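Local atomic coordinates of dehydroquinate synthase (Thermus thermophilus, PDB entry 1UJN), a protein that probably converts 3-deoxy-D-arabino-heptulosonate 7-phosphate to 3-dehydroquinate, with release of phosphate, in the pathway to chorismate, using NAD and a divalent zinc or cobalt ion. Residues A[71-76]-A[101-106]. Residues are numbered along the deposited sequence; the frame is centred on the assembly and turned at random.
Sequences GKVLSW and GFVAAT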
# COMPACT_ATOMS: atom_id res chain seq x y z
N GLY A 71 -3.56 -12.25 -5.49
CA GLY A 71 -4.69 -11.98 -6.35
C GLY A 71 -5.88 -12.84 -5.99
O GLY A 71 -7.02 -12.38 -6.03
N LYS A 72 -5.62 -14.10 -5.65
CA LYS A 72 -6.69 -15.03 -5.28
C LYS A 72 -7.43 -14.56 -4.04
O LYS A 72 -8.66 -14.56 -4.00
CB LYS A 72 -6.12 -16.43 -5.03
CG LYS A 72 -7.19 -17.51 -4.91
CD LYS A 72 -6.57 -18.90 -4.85
CE LYS A 72 -6.04 -19.21 -3.46
NZ LYS A 72 -7.13 -19.69 -2.57
N VAL A 73 -6.68 -14.16 -3.01
CA VAL A 73 -7.30 -13.70 -1.78
C VAL A 73 -8.11 -12.43 -2.02
O VAL A 73 -9.23 -12.29 -1.53
CB VAL A 73 -6.25 -13.45 -0.67
CG1 VAL A 73 -6.94 -12.99 0.62
CG2 VAL A 73 -5.45 -14.73 -0.42
N LEU A 74 -7.56 -11.49 -2.78
CA LEU A 74 -8.28 -10.25 -3.07
C LEU A 74 -9.60 -10.52 -3.79
O LEU A 74 -10.64 -9.95 -3.45
CB LEU A 74 -7.39 -9.32 -3.90
CG LEU A 74 -6.20 -8.71 -3.15
CD1 LEU A 74 -5.21 -8.13 -4.16
CD2 LEU A 74 -6.68 -7.63 -2.18
N SER A 75 -9.58 -11.39 -4.80
CA SER A 75 -10.81 -11.70 -5.53
C SER A 75 -11.80 -12.42 -4.63
O SER A 75 -13.02 -12.27 -4.79
CB SER A 75 -10.49 -12.55 -6.76
OG SER A 75 -9.89 -11.75 -7.77
N TRP A 76 -11.29 -13.19 -3.68
CA TRP A 76 -12.14 -13.93 -2.76
C TRP A 76 -12.91 -12.92 -1.91
O TRP A 76 -14.12 -13.05 -1.71
CB TRP A 76 -11.28 -14.84 -1.87
CG TRP A 76 -12.05 -15.60 -0.84
CD1 TRP A 76 -12.97 -16.58 -1.05
CD2 TRP A 76 -11.99 -15.41 0.58
NE1 TRP A 76 -13.50 -17.01 0.14
CE2 TRP A 76 -12.91 -16.31 1.16
CE3 TRP A 76 -11.25 -14.56 1.41
CZ2 TRP A 76 -13.11 -16.39 2.54
CZ3 TRP A 76 -11.45 -14.64 2.79
CH2 TRP A 76 -12.37 -15.55 3.34
N GLY A 101 -1.53 -9.41 5.79
CA GLY A 101 -1.39 -8.01 6.15
C GLY A 101 -1.32 -7.14 4.91
O GLY A 101 -1.83 -6.02 4.90
N PHE A 102 -0.69 -7.66 3.85
CA PHE A 102 -0.56 -6.92 2.60
C PHE A 102 -1.91 -6.86 1.88
O PHE A 102 -2.25 -5.84 1.26
CB PHE A 102 0.50 -7.57 1.71
CG PHE A 102 0.77 -6.83 0.43
CD1 PHE A 102 1.00 -5.46 0.44
CD2 PHE A 102 0.79 -7.51 -0.78
CE1 PHE A 102 1.25 -4.76 -0.74
CE2 PHE A 102 1.04 -6.83 -1.98
CZ PHE A 102 1.27 -5.45 -1.96
N VAL A 103 -2.67 -7.95 1.95
CA VAL A 103 -4.00 -7.98 1.35
C VAL A 103 -4.85 -6.93 2.07
O VAL A 103 -5.54 -6.14 1.43
CB VAL A 103 -4.64 -9.38 1.51
CG1 VAL A 103 -6.14 -9.31 1.20
CG2 VAL A 103 -3.96 -10.37 0.56
N ALA A 104 -4.78 -6.89 3.39
CA ALA A 104 -5.54 -5.91 4.17
C ALA A 104 -5.10 -4.48 3.85
O ALA A 104 -5.92 -3.57 3.78
CB ALA A 104 -5.36 -6.16 5.66
N ALA A 105 -3.79 -4.29 3.66
CA ALA A 105 -3.26 -2.97 3.35
C ALA A 105 -3.72 -2.42 2.01
O ALA A 105 -3.77 -1.21 1.83
CB ALA A 105 -1.73 -3.00 3.39
N THR A 106 -4.08 -3.31 1.09
CA THR A 106 -4.45 -2.87 -0.25
C THR A 106 -5.87 -3.11 -0.73
O THR A 106 -6.29 -2.48 -1.70
CB THR A 106 -3.47 -3.46 -1.27
OG1 THR A 106 -3.50 -4.89 -1.19
CG2 THR A 106 -2.04 -2.97 -0.97
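L74 and V103 mark where helices 71-76 and 101-106 come nearest: their CA atoms are 6.6 Å apart, and the segment axes cross at -50° with a closest approach of 10.2 Å. V103 points at the other helix and carries the contact. Its CG1 sits between two neighbours, 3.8 Å from V73 CG1 and 3.8 Å from L74 CD2. V103 CG2 lies 4.0 Å from V73 CB, so both branches are used. V73 also points across, and placing its CG1 anti to the backbone N (chi1 -179°) turns that branch toward V103, where it meets both methyls. The L74 side chain and that of V103 slide past each other in opposite directions, which brings L74 CD2 against V103 CG1. L74 CD2 also passes 4.3 Å from T106 OG1. T106 OG1 turns back into its own helix and donates to F102 O at 2.9 Å, tilted 23° from the carbonyl plane. It is also hydrogen-bonded to the hydroxyl of Y70. V103 also touches Y70 and L77 of helix 67-80, and V73 reaches L58 of strand 55-58. The second subunit closes in here, with its V143 packed on L74 and its F102 on T106. An alanine in place of V103 would probably leave V73 CG1 and L74 CD2 without their shared methyl partner and open a gap between the helices. The contact joins two helices of the N-terminal domain at the dimer interface. No hydrogen bond or salt bridge links the two segments, so their direct attachment rests on buried aliphatic groups.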